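Local coordinates for protein Non-reducing end alpha-L-arabinofuranosidase BoGH43B (Bacteroides ovatus, PDB 5JOZ) that removes terminal non-reducing alpha-L-arabinofuranosyl residues from xyloglucan side branches, as a family 43 glycoside hydrolase of the periplasm, at residues A[104-109]-A[113-118]; A[137-142]-A[147-152]; A[231-236]-A[269-274]; A[324-329]-A[390-395]. All coordinates share one frame; numbering follows the deposited sequence.

Contact 1. Residues A[104-109]-A[113-118]; sequences YVTAKN and PWSDPV
Tyr104 and Val118 form an antiparallel hydrogen-bonded pair, Tyr104 N to Val118 O at 3.1 Å and Val118 N to Tyr104 O at 2.9 Å, and the two segments run 159° apart from end to end. Farther along, Ser115 takes over the bridging: its N donates to Thr106 O (3.0 Å), while Thr106 N donates to Ser115 OG (3.0 Å). Its chi1 of 72° brings OG to Thr106 N, where it accepts the bond a strand carbonyl would otherwise take, since residues 113-117 have not yet become a strand; OG also donates a hydrogen bond to Asp116 O. Val118 lies alongside Tyr104 and sets its CB over one face of that ring, a CH-pi contact that suits a branched residue. Ala107 CB sits over the six-membered ring of Trp114, 3.7 Å from its centroid; a methyl group is compact enough to let the indole lie this close. Val105 CG2 touches Trp114 CE3 (3.7 Å) from the side opposite Ala107 CB, while Val105 O meets the indole edge. One water joins Asn109 N to Pro113 O. Strand 102-107 also pairs with strand 86-94, whose Phe87 and Val89 pack against Trp114, and 118-119 is the outermost strand of this four-stranded antiparallel blade.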
loop_
_atom_site.group_PDB
_atom_site.type_symbol
_atom_site.label_atom_id
_atom_site.label_comp_id
_atom_site.label_asym_id
_atom_site.label_seq_id
_atom_site.Cartn_x
_atom_site.Cartn_y
_atom_site.Cartn_z
ATOM N N TYR A 104 -8.329 16.590 -0.570
ATOM C CA TYR A 104 -9.171 15.571 -1.169
ATOM C C TYR A 104 -9.280 15.729 -2.671
ATOM O O TYR A 104 -8.991 16.788 -3.212
ATOM C CB TYR A 104 -10.564 15.476 -0.502
ATOM C CG TYR A 104 -11.510 16.650 -0.672
ATOM C CD1 TYR A 104 -11.469 17.733 0.203
ATOM C CD2 TYR A 104 -12.486 16.654 -1.679
ATOM C CE1 TYR A 104 -12.344 18.805 0.066
ATOM C CE2 TYR A 104 -13.369 17.727 -1.824
ATOM C CZ TYR A 104 -13.290 18.802 -0.946
ATOM O OH TYR A 104 -14.149 19.875 -1.067
ATOM N N VAL A 105 -9.697 14.641 -3.325
ATOM C CA VAL A 105 -9.958 14.591 -4.761
ATOM C C VAL A 105 -11.296 13.904 -4.985
ATOM O O VAL A 105 -11.724 13.111 -4.152
ATOM C CB VAL A 105 -8.850 13.828 -5.539
ATOM C CG1 VAL A 105 -7.562 14.630 -5.557
ATOM C CG2 VAL A 105 -8.592 12.443 -4.961
ATOM N N THR A 106 -11.926 14.191 -6.124
ATOM C CA THR A 106 -13.273 13.719 -6.433
ATOM C C THR A 106 -13.374 13.061 -7.804
ATOM O O THR A 106 -12.544 13.289 -8.668
ATOM C CB THR A 106 -14.329 14.871 -6.384
ATOM O OG1 THR A 106 -14.140 15.781 -7.474
ATOM C CG2 THR A 106 -14.255 15.628 -5.067
ATOM N N ALA A 107 -14.415 12.255 -7.996
ATOM C CA ALA A 107 -14.653 11.588 -9.278
ATOM C C ALA A 107 -16.108 11.148 -9.449
ATOM O O ALA A 107 -16.810 10.890 -8.473
ATOM C CB ALA A 107 -13.734 10.381 -9.409
ATOM N N LYS A 108 -16.552 11.073 -10.700
ATOM C CA LYS A 108 -17.833 10.454 -11.039
ATOM C C LYS A 108 -17.623 8.945 -11.193
ATOM O O LYS A 108 -18.449 8.158 -10.758
ATOM C CB LYS A 108 -18.403 11.066 -12.330
ATOM N N ASN A 109 -16.506 8.561 -11.816
ATOM C CA ASN A 109 -16.117 7.168 -12.024
ATOM C C ASN A 109 -14.955 6.865 -11.057
ATOM O O ASN A 109 -13.914 7.528 -11.120
ATOM C CB ASN A 109 -15.663 6.997 -13.481
ATOM C CG ASN A 109 -15.581 5.537 -13.926
ATOM O OD1 ASN A 109 -15.188 4.634 -13.180
ATOM N ND2 ASN A 109 -15.940 5.308 -15.171
ATOM N N PRO A 113 -11.365 9.598 -14.439
ATOM C CA PRO A 113 -10.318 10.435 -13.846
ATOM C C PRO A 113 -10.720 11.110 -12.530
ATOM O O PRO A 113 -11.894 11.448 -12.337
ATOM C CB PRO A 113 -10.120 11.511 -14.917
ATOM C CG PRO A 113 -11.488 11.676 -15.514
ATOM C CD PRO A 113 -12.010 10.269 -15.592
ATOM N N TRP A 114 -9.747 11.316 -11.647
ATOM C CA TRP A 114 -9.962 12.080 -10.421
ATOM C C TRP A 114 -9.509 13.521 -10.620
ATOM O O TRP A 114 -8.633 13.791 -11.429
ATOM C CB TRP A 114 -9.196 11.457 -9.254
ATOM C CG TRP A 114 -9.741 10.105 -8.840
ATOM C CD1 TRP A 114 -9.499 8.903 -9.440
ATOM C CD2 TRP A 114 -10.608 9.830 -7.736
ATOM N NE1 TRP A 114 -10.164 7.904 -8.783
ATOM C CE2 TRP A 114 -10.848 8.439 -7.732
ATOM C CE3 TRP A 114 -11.211 10.628 -6.752
ATOM C CZ2 TRP A 114 -11.670 7.821 -6.782
ATOM C CZ3 TRP A 114 -12.022 10.020 -5.804
ATOM C CH2 TRP A 114 -12.242 8.622 -5.823
ATOM N N SER A 115 -10.089 14.430 -9.845
ATOM C CA SER A 115 -9.723 15.845 -9.875
ATOM C C SER A 115 -8.323 16.135 -9.314
ATOM O O SER A 115 -7.664 15.262 -8.708
ATOM C CB SER A 115 -10.741 16.659 -9.062
ATOM O OG SER A 115 -10.590 16.434 -7.662
ATOM N N ASP A 116 -7.897 17.389 -9.498
ATOM C CA ASP A 116 -6.724 17.942 -8.814
ATOM C C ASP A 116 -7.081 18.093 -7.336
ATOM O O ASP A 116 -8.257 18.026 -6.988
ATOM C CB ASP A 116 -6.323 19.285 -9.447
ATOM C CG ASP A 116 -5.773 19.133 -10.875
ATOM O OD1 ASP A 116 -5.465 17.999 -11.313
ATOM O OD2 ASP A 116 -5.634 20.164 -11.562
ATOM N N PRO A 117 -6.079 18.271 -6.455
ATOM C CA PRO A 117 -6.420 18.311 -5.031
ATOM C C PRO A 117 -7.117 19.601 -4.602
ATOM O O PRO A 117 -6.817 20.686 -5.105
ATOM C CB PRO A 117 -5.071 18.185 -4.318
ATOM C CG PRO A 117 -4.018 18.379 -5.341
ATOM C CD PRO A 117 -4.640 18.498 -6.696
ATOM N N VAL A 118 -8.063 19.446 -3.689
ATOM C CA VAL A 118 -8.642 20.543 -2.947
ATOM C C VAL A 118 -7.940 20.520 -1.593
ATOM O O VAL A 118 -8.212 19.656 -0.745
ATOM C CB VAL A 118 -10.166 20.368 -2.809
ATOM C CG1 VAL A 118 -10.760 21.481 -1.952
ATOM C CG2 VAL A 118 -10.817 20.324 -4.195
HETATM O O HOH W 1 -14.716 10.688 -12.895
#

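Contact 2. Residues A[137-142]-A[147-152]; sequences YFLSPD and FLLGVM
Phe147, near the start of strand 146-152, faces Pro141, its ring atom CD1 lying 4.1 Å from Pro141 CB, while its own CB meets Leu139 CD1. A proline fits this non-hydrogen-bonded position, since its missing N-H is not needed for pairing with Phe147. Leu148 is hydrogen-bonded to Ser140 in both directions, the shorter bond being Leu148 N to Ser140 O at 2.7 Å; its CD1 reaches past the strand end to Asp142 CB (3.5 Å). Leu149, with CG anti to the backbone N (chi1 -167°), leans toward the first strand and lays CD1 against Tyr137 CD1 at 3.8 Å. Gly150 pairs with Phe138 through both backbone bonds; lacking a side chain, it puts no CB on the face that carries Phe138. Val151 offers CG2 to Tyr137 CE1. Met152 bends at its thioether so that CE comes 3.4 Å from Phe138 CD2, while its SD makes an oblique Met-aromatic contact with that ring. This hairpin forms the two inner strands of a four-stranded antiparallel blade, between strands 128-132 and 159-168. Its Leu139, Pro141 and Phe147 pack on Pro178 of strand 176-183, in the next blade, and Pro141 lies near Asp126, a residue inferred to be important for catalysis.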
loop_
_atom_site.group_PDB
_atom_site.type_symbol
_atom_site.label_atom_id
_atom_site.label_comp_id
_atom_site.label_asym_id
_atom_site.label_seq_id
_atom_site.Cartn_x
_atom_site.Cartn_y
_atom_site.Cartn_z
ATOM N N TYR A 137 -19.019 16.184 7.136
ATOM C CA TYR A 137 -18.221 16.260 8.365
ATOM C C TYR A 137 -16.758 15.915 8.100
ATOM O O TYR A 137 -16.465 15.045 7.291
ATOM C CB TYR A 137 -18.781 15.334 9.457
ATOM C CG TYR A 137 -20.038 15.855 10.089
ATOM C CD1 TYR A 137 -19.980 16.673 11.213
ATOM C CD2 TYR A 137 -21.291 15.531 9.572
ATOM C CE1 TYR A 137 -21.137 17.169 11.791
ATOM C CE2 TYR A 137 -22.455 16.014 10.157
ATOM C CZ TYR A 137 -22.365 16.837 11.259
ATOM O OH TYR A 137 -23.498 17.322 11.849
ATOM N N PHE A 138 -15.861 16.611 8.795
ATOM C CA PHE A 138 -14.414 16.381 8.737
ATOM C C PHE A 138 -14.029 16.059 10.164
ATOM O O PHE A 138 -14.263 16.870 11.050
ATOM C CB PHE A 138 -13.670 17.636 8.242
ATOM C CG PHE A 138 -12.151 17.536 8.285
ATOM C CD1 PHE A 138 -11.444 17.741 9.480
ATOM C CD2 PHE A 138 -11.421 17.292 7.120
ATOM C CE1 PHE A 138 -10.054 17.667 9.518
ATOM C CE2 PHE A 138 -10.024 17.215 7.150
ATOM C CZ PHE A 138 -9.337 17.404 8.351
ATOM N N LEU A 139 -13.459 14.873 10.372
ATOM C CA LEU A 139 -12.969 14.447 11.660
ATOM C C LEU A 139 -11.478 14.134 11.499
ATOM O O LEU A 139 -11.082 13.467 10.538
ATOM C CB LEU A 139 -13.776 13.237 12.120
ATOM C CG LEU A 139 -13.413 12.550 13.440
ATOM C CD1 LEU A 139 -13.666 13.450 14.635
ATOM C CD2 LEU A 139 -14.195 11.255 13.583
ATOM N N SER A 140 -10.654 14.645 12.407
ATOM C CA SER A 140 -9.248 14.294 12.449
ATOM C C SER A 140 -8.732 14.333 13.877
ATOM O O SER A 140 -9.324 15.015 14.714
ATOM C CB SER A 140 -8.436 15.265 11.604
ATOM O OG SER A 140 -8.235 16.489 12.297
ATOM N N PRO A 141 -7.627 13.609 14.164
ATOM C CA PRO A 141 -6.890 13.840 15.399
ATOM C C PRO A 141 -6.090 15.122 15.307
ATOM O O PRO A 141 -5.847 15.600 14.202
ATOM C CB PRO A 141 -5.954 12.633 15.494
ATOM C CG PRO A 141 -5.752 12.193 14.093
ATOM C CD PRO A 141 -7.021 12.537 13.361
ATOM N N ASP A 142 -5.685 15.665 16.454
ATOM C CA ASP A 142 -4.952 16.937 16.505
ATOM C C ASP A 142 -3.465 16.803 16.877
ATOM O O ASP A 142 -2.811 17.807 17.165
ATOM C CB ASP A 142 -5.692 17.956 17.403
ATOM C CG ASP A 142 -5.457 17.749 18.903
ATOM O OD1 ASP A 142 -5.113 16.634 19.344
ATOM O OD2 ASP A 142 -5.628 18.733 19.654
ATOM N N PHE A 147 -9.694 14.547 19.287
ATOM C CA PHE A 147 -10.328 14.465 17.957
ATOM C C PHE A 147 -11.104 15.744 17.650
ATOM O O PHE A 147 -11.827 16.236 18.511
ATOM C CB PHE A 147 -11.270 13.268 17.859
ATOM C CG PHE A 147 -10.586 11.950 18.033
ATOM C CD1 PHE A 147 -9.527 11.589 17.203
ATOM C CD2 PHE A 147 -10.998 11.061 19.017
ATOM C CE1 PHE A 147 -8.876 10.373 17.361
ATOM C CE2 PHE A 147 -10.354 9.837 19.181
ATOM C CZ PHE A 147 -9.292 9.494 18.351
ATOM N N LEU A 148 -10.953 16.256 16.427
ATOM C CA LEU A 148 -11.533 17.539 16.012
ATOM C C LEU A 148 -12.591 17.306 14.966
ATOM O O LEU A 148 -12.338 16.627 13.979
ATOM C CB LEU A 148 -10.459 18.443 15.417
ATOM C CG LEU A 148 -9.238 18.701 16.292
ATOM C CD1 LEU A 148 -8.225 19.542 15.529
ATOM C CD2 LEU A 148 -9.620 19.357 17.610
ATOM N N LEU A 149 -13.774 17.865 15.178
ATOM C CA LEU A 149 -14.860 17.779 14.212
ATOM C C LEU A 149 -15.130 19.164 13.618
ATOM O O LEU A 149 -15.000 20.174 14.308
ATOM C CB LEU A 149 -16.124 17.247 14.882
ATOM C CG LEU A 149 -17.252 16.812 13.942
ATOM C CD1 LEU A 149 -16.875 15.583 13.109
ATOM C CD2 LEU A 149 -18.505 16.536 14.763
ATOM N N GLY A 150 -15.512 19.184 12.343
ATOM C CA GLY A 150 -15.877 20.402 11.612
ATOM C C GLY A 150 -16.816 20.051 10.461
ATOM O O GLY A 150 -17.088 18.871 10.208
ATOM N N VAL A 151 -17.334 21.072 9.781
ATOM C CA VAL A 151 -18.216 20.882 8.628
ATOM C C VAL A 151 -17.595 21.630 7.470
ATOM O O VAL A 151 -16.963 22.667 7.657
ATOM C CB VAL A 151 -19.660 21.357 8.905
ATOM C CG1 VAL A 151 -20.590 21.020 7.737
ATOM C CG2 VAL A 151 -20.177 20.709 10.183
ATOM N N MET A 152 -17.780 21.084 6.278
ATOM C CA MET A 152 -17.001 21.444 5.114
ATOM C C MET A 152 -17.943 21.582 3.920
ATOM O O MET A 152 -18.914 20.830 3.796
ATOM C CB MET A 152 -15.962 20.338 4.884
ATOM C CG MET A 152 -14.737 20.710 4.065
ATOM S SD MET A 152 -13.552 19.344 4.000
ATOM C CE MET A 152 -12.291 19.913 5.135
#

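Contact 3. Residues A[231-236]-A[269-274]; sequences HPFQAI and ETFLAP
An edge-to-face aromatic pair, Phe233 with Phe271, makes this a buried, wholly apolar contact inside one blade of the family 43 beta-propeller, between the approach to strand 234-243 and strand 269-277. The backbones stay well apart, the nearest CA atoms being those of Ile236 and Phe271 at 8.6 Å, so only long side chains can span the distance. Phe271 presents its edge: CE2 lies over the centre of the Phe233 ring, 3.5 Å from Phe233 CG, with the ring centroids 4.7 Å apart and the planes at 64°. Phenylalanine suits both places, since one ring supplies a polarised C-H edge and the other a pi face, and neither brings a polar atom that would need a partner. Ile236 takes one face of the Phe271 ring. Its CD1 stands 4.1 Å from the ring centroid, 12° off the normal, with CG1 anti to the carbonyl carbon (chi1 -74°) and the chain bent again at chi2. A leucine in place of Phe233 would probably deprive the Phe271 edge of its aromatic face and leave that ring freer to tilt. Phe233 N also donates to His231 ND1 (3.2 Å), tying the Phe233 backbone to the His231 side chain. Between the two segments in sheet order runs strand 249-256, hydrogen-bonded to Gln234 on one side and to Glu269, Phe271 and Ala273 on the other; its Cys253 touches Ile236.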
loop_
_atom_site.group_PDB
_atom_site.type_symbol
_atom_site.label_atom_id
_atom_site.label_comp_id
_atom_site.label_asym_id
_atom_site.label_seq_id
_atom_site.Cartn_x
_atom_site.Cartn_y
_atom_site.Cartn_z
ATOM N N HIS A 231 -1.631 -15.941 17.832
ATOM C CA HIS A 231 -2.378 -15.771 16.577
ATOM C C HIS A 231 -1.480 -15.383 15.386
ATOM O O HIS A 231 -0.575 -14.564 15.549
ATOM C CB HIS A 231 -3.518 -14.745 16.733
ATOM C CG HIS A 231 -4.653 -14.981 15.790
ATOM N ND1 HIS A 231 -4.716 -14.394 14.548
ATOM C CD2 HIS A 231 -5.734 -15.794 15.873
ATOM C CE1 HIS A 231 -5.796 -14.811 13.913
ATOM N NE2 HIS A 231 -6.434 -15.657 14.698
ATOM N N PRO A 232 -1.717 -15.979 14.191
ATOM C CA PRO A 232 -0.889 -15.645 13.010
ATOM C C PRO A 232 -1.028 -14.196 12.495
ATOM O O PRO A 232 -0.131 -13.715 11.815
ATOM C CB PRO A 232 -1.375 -16.644 11.937
ATOM C CG PRO A 232 -2.747 -17.030 12.361
ATOM C CD PRO A 232 -2.705 -17.032 13.868
ATOM N N PHE A 233 -2.159 -13.548 12.768
ATOM C CA PHE A 233 -2.351 -12.096 12.543
ATOM C C PHE A 233 -2.133 -11.240 13.791
ATOM O O PHE A 233 -2.655 -11.552 14.858
ATOM C CB PHE A 233 -3.761 -11.796 12.052
ATOM C CG PHE A 233 -4.240 -12.670 10.939
ATOM C CD1 PHE A 233 -3.364 -13.194 9.971
ATOM C CD2 PHE A 233 -5.596 -12.923 10.812
ATOM C CE1 PHE A 233 -3.837 -13.979 8.934
ATOM C CE2 PHE A 233 -6.070 -13.701 9.775
ATOM C CZ PHE A 233 -5.191 -14.239 8.840
ATOM N N GLN A 234 -1.412 -10.134 13.626
ATOM C CA GLN A 234 -1.029 -9.255 14.729
ATOM C C GLN A 234 -1.153 -7.774 14.289
ATOM O O GLN A 234 -1.413 -7.490 13.114
ATOM C CB GLN A 234 0.397 -9.616 15.181
ATOM C CG GLN A 234 0.658 -9.593 16.689
ATOM C CD GLN A 234 -0.192 -10.564 17.512
ATOM O OE1 GLN A 234 -0.377 -11.733 17.157
ATOM N NE2 GLN A 234 -0.689 -10.078 18.640
ATOM N N ALA A 235 -1.004 -6.849 15.241
ATOM C CA ALA A 235 -1.146 -5.397 15.007
ATOM C C ALA A 235 -2.402 -5.015 14.218
ATOM O O ALA A 235 -2.361 -4.173 13.315
ATOM C CB ALA A 235 0.103 -4.827 14.330
ATOM N N ILE A 236 -3.510 -5.654 14.581
ATOM C CA ILE A 236 -4.800 -5.431 13.948
ATOM C C ILE A 236 -5.349 -4.073 14.428
ATOM O O ILE A 236 -5.317 -3.761 15.616
ATOM C CB ILE A 236 -5.760 -6.607 14.258
ATOM C CG1 ILE A 236 -5.363 -7.847 13.443
ATOM C CG2 ILE A 236 -7.217 -6.238 14.014
ATOM C CD1 ILE A 236 -5.754 -7.804 11.975
ATOM N N GLU A 269 -1.314 -5.413 5.638
ATOM C CA GLU A 269 -2.274 -5.921 4.671
ATOM C C GLU A 269 -3.699 -5.628 5.163
ATOM O O GLU A 269 -3.883 -5.177 6.291
ATOM C CB GLU A 269 -2.020 -7.423 4.493
ATOM C CG GLU A 269 -0.629 -7.678 3.929
ATOM C CD GLU A 269 -0.203 -9.134 3.935
ATOM O OE1 GLU A 269 0.113 -9.654 5.024
ATOM O OE2 GLU A 269 -0.135 -9.740 2.838
ATOM N N THR A 270 -4.690 -5.907 4.316
ATOM C CA THR A 270 -6.082 -5.580 4.580
ATOM C C THR A 270 -6.888 -6.825 4.919
ATOM O O THR A 270 -6.835 -7.815 4.214
ATOM C CB THR A 270 -6.707 -4.866 3.373
ATOM O OG1 THR A 270 -6.068 -3.601 3.194
ATOM C CG2 THR A 270 -8.203 -4.625 3.573
ATOM N N PHE A 271 -7.678 -6.719 5.982
ATOM C CA PHE A 271 -8.436 -7.817 6.556
ATOM C C PHE A 271 -9.923 -7.466 6.570
ATOM O O PHE A 271 -10.305 -6.297 6.435
ATOM C CB PHE A 271 -7.952 -8.089 7.985
ATOM C CG PHE A 271 -6.534 -8.598 8.062
ATOM C CD1 PHE A 271 -5.460 -7.732 7.922
ATOM C CD2 PHE A 271 -6.278 -9.951 8.265
ATOM C CE1 PHE A 271 -4.154 -8.199 7.980
ATOM C CE2 PHE A 271 -4.981 -10.429 8.326
ATOM C CZ PHE A 271 -3.911 -9.550 8.187
ATOM N N LEU A 272 -10.745 -8.495 6.753
ATOM C CA LEU A 272 -12.207 -8.377 6.767
ATOM C C LEU A 272 -12.746 -9.124 7.976
ATOM O O LEU A 272 -12.364 -10.278 8.204
ATOM C CB LEU A 272 -12.786 -8.992 5.490
ATOM C CG LEU A 272 -14.302 -8.914 5.264
ATOM C CD1 LEU A 272 -14.763 -7.459 5.195
ATOM C CD2 LEU A 272 -14.650 -9.634 3.975
ATOM N N ALA A 273 -13.615 -8.481 8.755
ATOM C CA ALA A 273 -14.243 -9.149 9.895
ATOM C C ALA A 273 -15.708 -8.733 10.081
ATOM O O ALA A 273 -16.045 -7.571 9.872
ATOM C CB ALA A 273 -13.443 -8.882 11.161
ATOM N N PRO A 274 -16.579 -9.682 10.481
ATOM C CA PRO A 274 -17.961 -9.353 10.761
ATOM C C PRO A 274 -18.076 -8.614 12.091
ATOM O O PRO A 274 -17.376 -8.946 13.045
ATOM C CB PRO A 274 -18.634 -10.723 10.843
ATOM C CG PRO A 274 -17.567 -11.622 11.378
ATOM C CD PRO A 274 -16.264 -11.073 10.874
#

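Contact 4. Residues A[324-329]-A[390-395]; sequences TFIRNP and VVRADD
Arg327 and Asp395 come from opposite directions and join in a salt bridge through a single N-H...O bond, Arg327 NH2 to Asp395 OD2 at 3.0 Å. The oxygen uses its syn lone pair, although the two flat groups are turned 49° against each other. Asp395 OD1 is gripped end-on by both terminal nitrogens of Arg392, NH1 at 2.8 Å and NH2 at 2.9 Å, so one short aspartate side chain holds two arginines whose like charges it would be expected to offset. Ile326 sets CD1 over the centre of the Arg392 guanidinium, 3.4 Å from Arg392 CZ, while Asp394 CA lies over the other face; an aliphatic methyl suits this flat surface, whose N-H groups point outward in its plane. Both segments belong to the C-terminal concanavalin A-like domain, and Ala393 with Asp394 opposite Asn397 forms a classic beta bulge just before Asp395. A methionine in place of Arg392 would probably leave Asp395 OD1 without its two-nitrogen grip and Glu34 without this salt bridge. Arg392 is extended from CG to NE, with CG anti to the backbone N (chi1 163°), and is positioned by Glu34 at NH2 and by the Tyr35 hydroxyl at NE. Arg327 is anchored by the carbonyl oxygens of Asp356, at NH1, and Cys68, at NE.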
loop_
_atom_site.group_PDB
_atom_site.type_symbol
_atom_site.label_atom_id
_atom_site.label_comp_id
_atom_site.label_asym_id
_atom_site.label_seq_id
_atom_site.Cartn_x
_atom_site.Cartn_y
_atom_site.Cartn_z
ATOM N N THR A 324 4.297 0.131 -10.415
ATOM C CA THR A 324 4.436 1.198 -9.437
ATOM C C THR A 324 5.825 1.848 -9.505
ATOM O O THR A 324 6.838 1.159 -9.655
ATOM C CB THR A 324 4.207 0.630 -8.014
ATOM O OG1 THR A 324 3.046 -0.209 -8.013
ATOM C CG2 THR A 324 3.988 1.740 -7.030
ATOM N N PHE A 325 5.844 3.172 -9.346
ATOM C CA PHE A 325 7.053 4.000 -9.414
ATOM C C PHE A 325 7.398 4.583 -8.050
ATOM O O PHE A 325 6.550 4.629 -7.161
ATOM C CB PHE A 325 6.823 5.154 -10.391
ATOM C CG PHE A 325 6.440 4.710 -11.754
ATOM C CD1 PHE A 325 5.104 4.410 -12.054
ATOM C CD2 PHE A 325 7.397 4.573 -12.746
ATOM C CE1 PHE A 325 4.733 3.969 -13.322
ATOM C CE2 PHE A 325 7.032 4.142 -14.019
ATOM C CZ PHE A 325 5.703 3.836 -14.303
ATOM N N ILE A 326 8.641 5.035 -7.906
ATOM C CA ILE A 326 9.100 5.765 -6.721
ATOM C C ILE A 326 9.012 7.288 -6.974
ATOM O O ILE A 326 9.676 7.809 -7.876
ATOM C CB ILE A 326 10.539 5.381 -6.357
ATOM C CG1 ILE A 326 10.632 3.863 -6.076
ATOM C CG2 ILE A 326 10.988 6.191 -5.149
ATOM C CD1 ILE A 326 12.032 3.326 -5.839
ATOM N N ARG A 327 8.188 7.984 -6.184
ATOM C CA ARG A 327 7.929 9.438 -6.336
ATOM C C ARG A 327 7.404 9.759 -7.737
ATOM O O ARG A 327 6.772 8.894 -8.330
ATOM C CB ARG A 327 9.158 10.245 -5.936
ATOM C CG ARG A 327 9.664 9.842 -4.559
ATOM C CD ARG A 327 10.691 10.811 -3.996
ATOM N NE ARG A 327 11.251 10.283 -2.754
ATOM C CZ ARG A 327 12.136 9.286 -2.682
ATOM N NH1 ARG A 327 12.633 8.726 -3.787
ATOM N NH2 ARG A 327 12.556 8.857 -1.493
ATOM N N ASN A 328 7.638 10.964 -8.268
ATOM C CA ASN A 328 7.066 11.370 -9.561
ATOM C C ASN A 328 7.943 10.976 -10.775
ATOM O O ASN A 328 8.978 11.598 -11.020
ATOM C CB ASN A 328 6.814 12.871 -9.558
ATOM C CG ASN A 328 5.836 13.282 -8.469
ATOM O OD1 ASN A 328 6.208 13.912 -7.474
ATOM N ND2 ASN A 328 4.582 12.892 -8.637
ATOM N N PRO A 329 7.531 9.940 -11.539
ATOM C CA PRO A 329 8.377 9.469 -12.623
ATOM C C PRO A 329 8.354 10.371 -13.863
ATOM O O PRO A 329 7.287 10.755 -14.330
ATOM C CB PRO A 329 7.773 8.092 -12.947
ATOM C CG PRO A 329 6.330 8.270 -12.658
ATOM C CD PRO A 329 6.317 9.109 -11.412
ATOM N N VAL A 390 15.108 -5.716 -8.495
ATOM C CA VAL A 390 15.409 -5.260 -7.142
ATOM C C VAL A 390 14.301 -5.671 -6.170
ATOM O O VAL A 390 13.111 -5.575 -6.493
ATOM C CB VAL A 390 15.613 -3.725 -7.104
ATOM C CG1 VAL A 390 15.796 -3.215 -5.670
ATOM C CG2 VAL A 390 16.820 -3.358 -7.959
ATOM N N VAL A 391 14.722 -6.146 -4.998
ATOM C CA VAL A 391 13.863 -6.331 -3.845
ATOM C C VAL A 391 14.094 -5.074 -3.027
ATOM O O VAL A 391 15.180 -4.881 -2.479
ATOM C CB VAL A 391 14.251 -7.597 -3.039
ATOM C CG1 VAL A 391 13.326 -7.796 -1.856
ATOM C CG2 VAL A 391 14.228 -8.833 -3.935
ATOM N N ARG A 392 13.089 -4.204 -2.984
ATOM C CA ARG A 392 13.191 -2.936 -2.280
ATOM C C ARG A 392 12.374 -3.001 -1.020
ATOM O O ARG A 392 11.223 -3.406 -1.068
ATOM C CB ARG A 392 12.668 -1.789 -3.144
ATOM C CG ARG A 392 12.347 -0.483 -2.396
ATOM C CD ARG A 392 11.850 0.528 -3.414
ATOM N NE ARG A 392 11.465 1.802 -2.819
ATOM C CZ ARG A 392 12.309 2.771 -2.469
ATOM N NH1 ARG A 392 13.631 2.652 -2.660
ATOM N NH2 ARG A 392 11.822 3.886 -1.933
ATOM N N ALA A 393 12.980 -2.584 0.093
ATOM C CA ALA A 393 12.250 -2.215 1.305
ATOM C C ALA A 393 12.162 -0.691 1.397
ATOM O O ALA A 393 11.079 -0.127 1.556
ATOM C CB ALA A 393 12.934 -2.801 2.518
ATOM N N ASP A 394 13.303 -0.027 1.286
ATOM C CA ASP A 394 13.352 1.441 1.217
ATOM C C ASP A 394 14.657 1.865 0.511
ATOM O O ASP A 394 15.348 1.018 -0.054
ATOM C CB ASP A 394 13.162 2.072 2.623
ATOM C CG ASP A 394 14.233 1.641 3.633
ATOM O OD1 ASP A 394 15.412 1.562 3.262
ATOM O OD2 ASP A 394 13.899 1.390 4.814
ATOM N N ASP A 395 14.991 3.152 0.551
ATOM C CA ASP A 395 16.191 3.674 -0.135
ATOM C C ASP A 395 17.521 3.146 0.414
ATOM O O ASP A 395 18.518 3.165 -0.290
ATOM C CB ASP A 395 16.211 5.219 -0.099
ATOM C CG ASP A 395 15.076 5.851 -0.910
ATOM O OD1 ASP A 395 14.449 5.135 -1.723
ATOM O OD2 ASP A 395 14.814 7.070 -0.744
HETATM O O HOH W 2 14.735 6.643 -4.046
#

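In the fold
Contacts 1 and 2 are local pairings of chain neighbours within two different blades of the catalytic propeller, and they touch through Tyr104 CE1 and Met152 SD, 4.2 Å apart. Contact 1 is partly buried at a blade's outer edge and mixes backbone bonds with water; contact 2 is buried and regular. Contact 3, in another blade, relies on side chains alone, with centres 27 Å from contact 2. Contact 4 is also buried yet ionic: it lies in the C-terminal domain, with centres 26 Å from contact 3 on the opposite side of the chain's centre, and its charges reach residues of the catalytic domain such as Glu34.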